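Local coordinates for protein restriction endonuclease S subunits (PDB 3OKG) that probably serves as the DNA-recognising specificity subunit of a type I restriction-modification methyltransferase, in which it partners the methylating M polypeptide, at residues A[17-22]-A[139-144]; A[29-34]-A[131-136]; A[169-172]-A[176-179]. All blocks are in the same frame, centred on the assembly; numbering follows the deposited sequence.

Contact 1: A[17-22]-A[139-144]; sequences EGPYKL and SDFITN
Phe-141 meets Tyr-20 as an offset edge-to-face aromatic pair. The edge of the tyrosine ring is turned toward the face of the phenylalanine ring. The two planes stand at 74°, and the ring centroids are 5.6 Å apart. The closest atoms are Tyr-20 CE2 and Phe-141 CE1, at 3.7 Å. Pro-19 comes to the same phenylalanine from another direction. Its CB lies at the ring edge, in plane, 3.9 Å from Phe-141 CZ. The proline and phenylalanine side chains run nearly perpendicular to each other.

Phe-141 reaches out because its CG is anti to the backbone N (chi1 -177°), which carries the ring off the short helix 140-143 toward residues 17-22. Ser-139 sits at the N-cap of that helix. Its OG accepts from Phe-141 N at 2.8 Å, so the capping bond fixes the backbone from which the ring projects. Tyr-20 holds CG between its backbone N and carbonyl carbon (chi1 58°). Its hydroxyl is hydrogen-bonded to the backbone O of Phe-408, and its ring also makes an edge-to-face pair with Trp-28 and a cation-pi contact with Arg-409. The contact thus packs the N-terminal loop on helix 140-143 of the first DNA specificity domain, and the tyrosine also links that loop to the end of the chain.

With an alanine at Phe-141, the tyrosine edge and the proline CB would probably lose their shared partner, and a gap would open between loop and helix.

No hydrogen bond joins the two segments. The 114 Å² of buried surface is apolar and aromatic, and none of the touching residues is fully buried. Between these two segments, ring geometry and shape alone set the fit; the polar ties of Tyr-20 go to residues outside them.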
loop_
_atom_site.group_PDB
_atom_site.type_symbol
_atom_site.label_atom_id
_atom_site.label_comp_id
_atom_site.label_asym_id
_atom_site.label_seq_id
_atom_site.Cartn_x
_atom_site.Cartn_y
_atom_site.Cartn_z
ATOM N N GLU A 17 -35.805 -18.105 -5.854
ATOM C CA GLU A 17 -34.354 -18.213 -6.074
ATOM C C GLU A 17 -33.502 -17.865 -4.848
ATOM O O GLU A 17 -32.322 -18.188 -4.832
ATOM C CB GLU A 17 -33.901 -17.334 -7.255
ATOM C CG GLU A 17 -34.636 -17.575 -8.567
ATOM C CD GLU A 17 -34.069 -18.725 -9.381
ATOM O OE1 GLU A 17 -33.488 -19.664 -8.785
ATOM O OE2 GLU A 17 -34.212 -18.688 -10.625
ATOM N N GLY A 18 -34.069 -17.175 -3.859
ATOM C CA GLY A 18 -33.293 -16.755 -2.695
ATOM C C GLY A 18 -32.495 -15.508 -3.015
ATOM O O GLY A 18 -32.770 -14.865 -4.024
ATOM N N PRO A 19 -31.501 -15.156 -2.173
ATOM C CA PRO A 19 -30.761 -13.896 -2.374
ATOM C C PRO A 19 -30.286 -13.669 -3.794
ATOM O O PRO A 19 -30.406 -12.552 -4.278
ATOM C CB PRO A 19 -29.557 -14.029 -1.429
ATOM C CG PRO A 19 -30.070 -14.891 -0.323
ATOM C CD PRO A 19 -31.027 -15.888 -0.988
ATOM N N TYR A 20 -29.709 -14.685 -4.427
ATOM C CA TYR A 20 -29.347 -14.623 -5.838
ATOM C C TYR A 20 -29.364 -16.040 -6.374
ATOM O O TYR A 20 -29.387 -16.993 -5.602
ATOM C CB TYR A 20 -27.995 -13.934 -6.092
ATOM C CG TYR A 20 -26.813 -14.561 -5.386
ATOM C CD1 TYR A 20 -26.180 -15.679 -5.908
ATOM C CD2 TYR A 20 -26.328 -14.028 -4.189
ATOM C CE1 TYR A 20 -25.090 -16.262 -5.237
ATOM C CE2 TYR A 20 -25.256 -14.589 -3.533
ATOM C CZ TYR A 20 -24.640 -15.709 -4.067
ATOM O OH TYR A 20 -23.580 -16.275 -3.397
ATOM N N LYS A 21 -29.369 -16.167 -7.693
ATOM C CA LYS A 21 -29.593 -17.451 -8.342
ATOM C C LYS A 21 -28.321 -18.309 -8.341
ATOM O O LYS A 21 -27.264 -17.861 -8.757
ATOM C CB LYS A 21 -30.052 -17.228 -9.782
ATOM C CG LYS A 21 -30.446 -18.497 -10.515
ATOM C CD LYS A 21 -30.715 -18.184 -11.988
ATOM C CE LYS A 21 -31.670 -19.187 -12.609
ATOM N NZ LYS A 21 -31.437 -20.560 -12.096
ATOM N N LEU A 22 -28.445 -19.551 -7.888
ATOM C CA LEU A 22 -27.290 -20.446 -7.741
ATOM C C LEU A 22 -27.309 -21.454 -8.865
ATOM O O LEU A 22 -28.378 -21.693 -9.455
ATOM C CB LEU A 22 -27.399 -21.213 -6.425
ATOM C CG LEU A 22 -27.463 -20.352 -5.171
ATOM C CD1 LEU A 22 -27.586 -21.228 -3.940
ATOM C CD2 LEU A 22 -26.247 -19.460 -5.097
ATOM N N SER A 139 -16.519 -14.148 3.684
ATOM C CA SER A 139 -17.065 -13.253 2.669
ATOM C C SER A 139 -17.834 -12.091 3.288
ATOM O O SER A 139 -18.517 -12.261 4.302
ATOM C CB SER A 139 -18.008 -13.974 1.712
ATOM O OG SER A 139 -18.661 -12.999 0.907
ATOM N N ASP A 140 -17.746 -10.927 2.652
ATOM C CA ASP A 140 -18.632 -9.786 2.971
ATOM C C ASP A 140 -20.125 -10.184 2.881
ATOM O O ASP A 140 -20.962 -9.606 3.561
ATOM C CB ASP A 140 -18.393 -8.622 1.993
ATOM C CG ASP A 140 -17.055 -7.929 2.191
ATOM O OD1 ASP A 140 -16.322 -8.227 3.168
ATOM O OD2 ASP A 140 -16.724 -7.063 1.345
ATOM N N PHE A 141 -20.447 -11.169 2.057
ATOM C CA PHE A 141 -21.842 -11.608 1.927
ATOM C C PHE A 141 -22.422 -11.998 3.295
ATOM O O PHE A 141 -23.628 -11.818 3.553
ATOM C CB PHE A 141 -21.967 -12.781 0.942
ATOM C CG PHE A 141 -23.382 -13.218 0.721
ATOM C CD1 PHE A 141 -24.237 -12.458 -0.069
ATOM C CD2 PHE A 141 -23.873 -14.366 1.324
ATOM C CE1 PHE A 141 -25.557 -12.855 -0.273
ATOM C CE2 PHE A 141 -25.186 -14.759 1.125
ATOM C CZ PHE A 141 -26.027 -13.996 0.332
ATOM N N ILE A 142 -21.567 -12.540 4.168
ATOM C CA ILE A 142 -21.980 -12.931 5.526
ATOM C C ILE A 142 -22.022 -11.751 6.481
ATOM O O ILE A 142 -23.032 -11.519 7.143
ATOM C CB ILE A 142 -21.041 -14.016 6.117
ATOM C CG1 ILE A 142 -21.188 -15.329 5.350
ATOM C CG2 ILE A 142 -21.300 -14.216 7.620
ATOM C CD1 ILE A 142 -22.605 -15.768 5.063
ATOM N N THR A 143 -20.916 -11.007 6.536
ATOM C CA THR A 143 -20.805 -9.759 7.290
ATOM C C THR A 143 -22.000 -8.886 7.094
ATOM O O THR A 143 -22.574 -8.333 8.035
ATOM C CB THR A 143 -19.679 -8.888 6.680
ATOM O OG1 THR A 143 -18.479 -9.637 6.622
ATOM C CG2 THR A 143 -19.469 -7.576 7.457
ATOM N N ASN A 144 -22.350 -8.724 5.823
ATOM C CA ASN A 144 -23.324 -7.731 5.438
ATOM C C ASN A 144 -24.734 -8.126 5.889
ATOM O O ASN A 144 -25.667 -7.304 5.870
ATOM C CB ASN A 144 -23.233 -7.494 3.932
ATOM C CG ASN A 144 -21.944 -6.712 3.518
ATOM O OD1 ASN A 144 -21.181 -6.201 4.364
ATOM N ND2 ASN A 144 -21.710 -6.625 2.206
#

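Contact 2: A[29-34]-A[131-136]; sequences VRLGEV and EFLFHL
Leu-133 of helix 130-137 puts one methyl, CD2, against two side chains of residues 29-34. CD2 lies 4.0 Å from Leu-31 CD1 and 4.2 Å from Val-34 CG2. These are van der Waals contacts between methyl groups, with no hydrogen bond across the pair of segments.

Leu-133 has CG anti to its carbonyl carbon (chi1 -60°). The side chain leaves the helix directly toward the 3-10 turn. Leu-31 has a different shape. Its bond to CB does not aim at the helix, but CG is anti to the backbone N (chi1 177°) and chi2 is 56°, which brings CD1 round to the leucine methyl. Val-34 needs no such bend, because its CB already points toward the helix and CG2 makes the touch.

The turn that offers Leu-31 and Val-34 is held by its own bonds. Val-34 N donates to Leu-31 O at 2.9 Å, which sets the two residues side by side. Glu-33 folds back so that its OE2 accepts from Arg-30 N at 2.8 Å, on the anti side of the carboxylate. This bond closes the start of the turn where strand 27-30 ends.

All three touching residues are buried. By sequence family, both segments belong to the first DNA specificity domain. Ile-121 of strand 118-121 packs on both leucines, and Phe-127 lies on Val-34. Strand 27-30 pairs antiparallel with strand 168-171 through Val-29 and Ile-169. Helix 130-137 touches that second strand through Leu-136 and helix 174-216 through Phe-132.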
loop_
_atom_site.group_PDB
_atom_site.type_symbol
_atom_site.label_atom_id
_atom_site.label_comp_id
_atom_site.label_asym_id
_atom_site.label_seq_id
_atom_site.Cartn_x
_atom_site.Cartn_y
_atom_site.Cartn_z
ATOM N N VAL A 29 -29.361 -22.256 2.431
ATOM C CA VAL A 29 -29.696 -22.642 3.800
ATOM C C VAL A 29 -29.193 -21.599 4.792
ATOM O O VAL A 29 -28.338 -20.784 4.453
ATOM C CB VAL A 29 -29.034 -23.975 4.163
ATOM C CG1 VAL A 29 -29.524 -25.038 3.245
ATOM C CG2 VAL A 29 -27.467 -23.855 4.108
ATOM N N ARG A 30 -29.714 -21.616 6.020
ATOM C CA ARG A 30 -29.072 -20.844 7.083
ATOM C C ARG A 30 -27.804 -21.605 7.486
ATOM O O ARG A 30 -27.792 -22.828 7.476
ATOM C CB ARG A 30 -30.010 -20.659 8.288
ATOM C CG ARG A 30 -31.200 -19.665 8.050
ATOM C CD ARG A 30 -32.174 -19.634 9.256
ATOM N NE ARG A 30 -32.551 -20.999 9.619
ATOM C CZ ARG A 30 -33.434 -21.737 8.952
ATOM N NH1 ARG A 30 -34.091 -21.238 7.908
ATOM N NH2 ARG A 30 -33.672 -22.982 9.345
ATOM N N LEU A 31 -26.756 -20.876 7.844
ATOM C CA LEU A 31 -25.487 -21.502 8.218
ATOM C C LEU A 31 -25.755 -22.576 9.277
ATOM O O LEU A 31 -25.241 -23.695 9.198
ATOM C CB LEU A 31 -24.553 -20.431 8.776
ATOM C CG LEU A 31 -23.187 -20.868 9.298
ATOM C CD1 LEU A 31 -22.442 -21.618 8.202
ATOM C CD2 LEU A 31 -22.438 -19.600 9.749
ATOM N N GLY A 32 -26.560 -22.228 10.272
ATOM C CA GLY A 32 -26.838 -23.122 11.391
ATOM C C GLY A 32 -27.376 -24.488 10.973
ATOM O O GLY A 32 -27.200 -25.482 11.676
ATOM N N GLU A 33 -28.029 -24.546 9.817
ATOM C CA GLU A 33 -28.617 -25.792 9.351
ATOM C C GLU A 33 -27.556 -26.821 9.007
ATOM O O GLU A 33 -27.833 -28.006 8.978
ATOM C CB GLU A 33 -29.486 -25.544 8.103
ATOM C CG GLU A 33 -30.742 -24.695 8.334
ATOM C CD GLU A 33 -31.620 -24.681 7.073
ATOM O OE1 GLU A 33 -32.253 -25.703 6.787
ATOM O OE2 GLU A 33 -31.607 -23.683 6.341
ATOM N N VAL A 34 -26.347 -26.365 8.695
ATOM C CA VAL A 34 -25.258 -27.302 8.403
ATOM C C VAL A 34 -24.179 -27.270 9.506
ATOM O O VAL A 34 -23.048 -27.679 9.288
ATOM C CB VAL A 34 -24.673 -27.063 6.984
ATOM C CG1 VAL A 34 -25.765 -27.186 5.947
ATOM C CG2 VAL A 34 -24.010 -25.681 6.895
ATOM N N GLU A 131 -13.593 -26.476 5.279
ATOM C CA GLU A 131 -12.818 -25.480 4.541
ATOM C C GLU A 131 -13.745 -24.594 3.707
ATOM O O GLU A 131 -13.441 -23.410 3.474
ATOM C CB GLU A 131 -11.795 -26.162 3.614
ATOM C CG GLU A 131 -10.606 -26.817 4.340
ATOM C CD GLU A 131 -10.941 -28.135 5.078
ATOM O OE1 GLU A 131 -10.061 -28.586 5.850
ATOM O OE2 GLU A 131 -12.051 -28.727 4.902
ATOM N N PHE A 132 -14.844 -25.190 3.247
ATOM C CA PHE A 132 -15.838 -24.423 2.487
ATOM C C PHE A 132 -16.514 -23.422 3.413
ATOM O O PHE A 132 -16.639 -22.239 3.081
ATOM C CB PHE A 132 -16.855 -25.346 1.794
ATOM C CG PHE A 132 -17.802 -24.607 0.878
ATOM C CD1 PHE A 132 -17.400 -24.236 -0.394
ATOM C CD2 PHE A 132 -19.075 -24.262 1.308
ATOM C CE1 PHE A 132 -18.264 -23.546 -1.242
ATOM C CE2 PHE A 132 -19.954 -23.569 0.472
ATOM C CZ PHE A 132 -19.546 -23.214 -0.804
ATOM N N LEU A 133 -16.944 -23.869 4.592
ATOM C CA LEU A 133 -17.497 -22.916 5.578
ATOM C C LEU A 133 -16.519 -21.786 5.946
ATOM O O LEU A 133 -16.908 -20.619 6.112
ATOM C CB LEU A 133 -18.001 -23.632 6.849
ATOM C CG LEU A 133 -19.113 -24.672 6.625
ATOM C CD1 LEU A 133 -19.638 -25.144 7.972
ATOM C CD2 LEU A 133 -20.286 -24.053 5.813
ATOM N N PHE A 134 -15.249 -22.137 6.122
ATOM C CA PHE A 134 -14.241 -21.134 6.466
ATOM C C PHE A 134 -14.249 -20.029 5.407
ATOM O O PHE A 134 -14.389 -18.848 5.719
ATOM C CB PHE A 134 -12.854 -21.802 6.475
ATOM C CG PHE A 134 -11.708 -20.823 6.486
ATOM C CD1 PHE A 134 -11.628 -19.825 7.458
ATOM C CD2 PHE A 134 -10.704 -20.902 5.531
ATOM C CE1 PHE A 134 -10.542 -18.921 7.491
ATOM C CE2 PHE A 134 -9.619 -19.986 5.552
ATOM C CZ PHE A 134 -9.573 -18.985 6.539
ATOM N N HIS A 135 -14.079 -20.412 4.146
ATOM C CA HIS A 135 -13.996 -19.387 3.092
ATOM C C HIS A 135 -15.285 -18.610 2.908
ATOM O O HIS A 135 -15.289 -17.402 2.742
ATOM C CB HIS A 135 -13.552 -20.018 1.772
ATOM C CG HIS A 135 -12.115 -20.394 1.769
ATOM N ND1 HIS A 135 -11.110 -19.456 1.783
ATOM C CD2 HIS A 135 -11.501 -21.606 1.728
ATOM C CE1 HIS A 135 -9.936 -20.066 1.773
ATOM N NE2 HIS A 135 -10.148 -21.373 1.737
ATOM N N LEU A 136 -16.399 -19.328 3.008
ATOM C CA LEU A 136 -17.718 -18.713 2.971
ATOM C C LEU A 136 -17.880 -17.674 4.079
ATOM O O LEU A 136 -18.330 -16.557 3.825
ATOM C CB LEU A 136 -18.809 -19.780 3.089
ATOM C CG LEU A 136 -20.216 -19.363 2.653
ATOM C CD1 LEU A 136 -20.177 -18.684 1.293
ATOM C CD2 LEU A 136 -21.150 -20.563 2.631
#

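Contact 3: A[169-172]-A[176-179]; sequences IPLP and EQRR. With SO4 (sulfate ion), chain E.
Gln-177 closes the turn between strand and helix by bonding through its side chain to the backbone oxygen of Pro-172. Gln-177 NE2 donates to Pro-172 O at 2.8 Å, and the bond is nearly straight, with an N-H...O angle of 172°. The acceptor lies in the amide plane of the glutamine. Seen from the carbonyl, the donor is tilted 33° out of its plane.

The glutamine reaches this oxygen with CG anti to its carbonyl carbon (chi1 -62°) and an extended chain beyond CG. On the way it runs across the proline ring at about a right angle, with its CG 3.8 Å from Pro-172 CD. Its amide has further partners: NE2 also bonds to Phe-127 O, and OE1 accepts from Glu-129 N. Three bonds thus fix the rotation of a buried amide. Leu-171 CD1 lies against the same nitrogen, 3.6 Å from Gln-177 NE2.

Glu-176 adds an apolar touch. Its CB is 3.9 Å from Pro-172 CB, while the carboxylate bends away to Arg-179. There Glu-176 OE2 forms a salt bridge with Arg-179 NH1 at 2.8 Å, though the hydrogen bond within it is weak in angle. Arg-178 points another way: its NH2 holds O3 of a sulfate ion, probably from the crystallisation liquor, at 2.6 Å.

Strand 168-171 here passes into helix 174-216, most of which is predicted to form a coiled coil. Leu-171 pairs with Arg-27 at the edge of strand 27-30, Phe-132 of helix 130-137 packs on both Pro-172 and Gln-177, and Trp-26 also touches the proline.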
loop_
_atom_site.group_PDB
_atom_site.type_symbol
_atom_site.label_atom_id
_atom_site.label_comp_id
_atom_site.label_asym_id
_atom_site.label_seq_id
_atom_site.Cartn_x
_atom_site.Cartn_y
_atom_site.Cartn_z
ATOM N N ILE A 169 -26.508 -18.923 3.415
ATOM C CA ILE A 169 -25.315 -19.289 2.665
ATOM C C ILE A 169 -25.688 -20.165 1.462
ATOM O O ILE A 169 -26.609 -20.953 1.549
ATOM C CB ILE A 169 -24.306 -20.090 3.561
ATOM C CG1 ILE A 169 -24.926 -21.390 4.088
ATOM C CG2 ILE A 169 -23.778 -19.192 4.706
ATOM C CD1 ILE A 169 -23.858 -22.529 4.448
ATOM N N PRO A 170 -24.957 -20.021 0.346
ATOM C CA PRO A 170 -25.154 -20.882 -0.811
ATOM C C PRO A 170 -24.434 -22.197 -0.548
ATOM O O PRO A 170 -23.276 -22.197 -0.103
ATOM C CB PRO A 170 -24.424 -20.140 -1.933
ATOM C CG PRO A 170 -23.479 -19.233 -1.278
ATOM C CD PRO A 170 -23.750 -19.203 0.199
ATOM N N LEU A 171 -25.098 -23.305 -0.829
ATOM C CA LEU A 171 -24.531 -24.606 -0.498
ATOM C C LEU A 171 -24.459 -25.560 -1.695
ATOM O O LEU A 171 -25.452 -26.200 -2.025
ATOM C CB LEU A 171 -25.356 -25.225 0.617
ATOM C CG LEU A 171 -24.750 -26.488 1.253
ATOM C CD1 LEU A 171 -23.649 -26.097 2.193
ATOM C CD2 LEU A 171 -25.827 -27.243 2.019
ATOM N N PRO A 172 -23.295 -25.642 -2.341
ATOM C CA PRO A 172 -23.095 -26.650 -3.392
ATOM C C PRO A 172 -23.072 -28.049 -2.794
ATOM O O PRO A 172 -22.988 -28.190 -1.565
ATOM C CB PRO A 172 -21.695 -26.349 -3.914
ATOM C CG PRO A 172 -21.290 -24.998 -3.278
ATOM C CD PRO A 172 -22.040 -24.954 -1.999
ATOM N N GLU A 176 -18.359 -30.382 -5.075
ATOM C CA GLU A 176 -18.121 -29.047 -5.636
ATOM C C GLU A 176 -17.556 -28.098 -4.568
ATOM O O GLU A 176 -16.736 -27.255 -4.877
ATOM C CB GLU A 176 -19.410 -28.482 -6.251
ATOM C CG GLU A 176 -19.258 -27.084 -6.924
ATOM C CD GLU A 176 -18.353 -27.102 -8.160
ATOM O OE1 GLU A 176 -18.058 -28.195 -8.687
ATOM O OE2 GLU A 176 -17.915 -26.027 -8.607
ATOM N N GLN A 177 -17.984 -28.238 -3.313
ATOM C CA GLN A 177 -17.374 -27.437 -2.245
ATOM C C GLN A 177 -15.877 -27.651 -2.204
ATOM O O GLN A 177 -15.107 -26.691 -2.057
ATOM C CB GLN A 177 -17.987 -27.737 -0.857
ATOM C CG GLN A 177 -19.500 -27.429 -0.724
ATOM C CD GLN A 177 -20.031 -27.818 0.638
ATOM O OE1 GLN A 177 -19.309 -27.755 1.636
ATOM N NE2 GLN A 177 -21.271 -28.269 0.686
ATOM N N ARG A 178 -15.444 -28.906 -2.282
ATOM C CA ARG A 178 -14.003 -29.176 -2.219
ATOM C C ARG A 178 -13.286 -28.579 -3.432
ATOM O O ARG A 178 -12.159 -28.071 -3.335
ATOM C CB ARG A 178 -13.741 -30.686 -2.106
ATOM C CG ARG A 178 -14.295 -31.269 -0.788
ATOM C CD ARG A 178 -13.807 -32.688 -0.554
ATOM N NE ARG A 178 -14.301 -33.581 -1.584
ATOM C CZ ARG A 178 -15.472 -34.193 -1.550
ATOM N NH1 ARG A 178 -16.299 -34.004 -0.525
ATOM N NH2 ARG A 178 -15.812 -35.002 -2.549
ATOM N N ARG A 179 -13.939 -28.626 -4.579
ATOM C CA ARG A 179 -13.331 -28.068 -5.783
ATOM C C ARG A 179 -13.175 -26.552 -5.654
ATOM O O ARG A 179 -12.126 -25.979 -5.963
ATOM C CB ARG A 179 -14.216 -28.366 -6.987
ATOM C CG ARG A 179 -13.589 -27.905 -8.277
ATOM C CD ARG A 179 -14.573 -27.973 -9.435
ATOM N NE ARG A 179 -14.103 -27.136 -10.530
ATOM C CZ ARG A 179 -14.570 -25.924 -10.790
ATOM N NH1 ARG A 179 -15.550 -25.417 -10.050
ATOM N NH2 ARG A 179 -14.070 -25.229 -11.798
HETATM S S SO4 E . -13.108 -36.203 -4.589
HETATM O O1 SO4 E . -13.155 -37.511 -3.930
HETATM O O2 SO4 E . -12.620 -36.377 -5.954
HETATM O O3 SO4 E . -14.461 -35.647 -4.631
HETATM O O4 SO4 E . -12.201 -35.283 -3.892
#

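Contacts 2 and 3 are buried, whereas contact 1 lies at the surface. Contacts 2 and 3 share the two-stranded sheet: strand 27-30 belongs to one and strand 168-171 to the other, and the two are neighbours in it. Helix 130-137 of contact 2 and helix 140-143 of contact 1 are consecutive, and contact 2 is nested in the chain loop closed by contact 1. Tyr-20 and Leu-22 of contact 1 pack on Pro-170 of contact 3. The chemistry differs with place: aromatic rings at the surface, methyl packing within the core, and a hydrogen bond from a buried side-chain amide where the strand turns into the long helix.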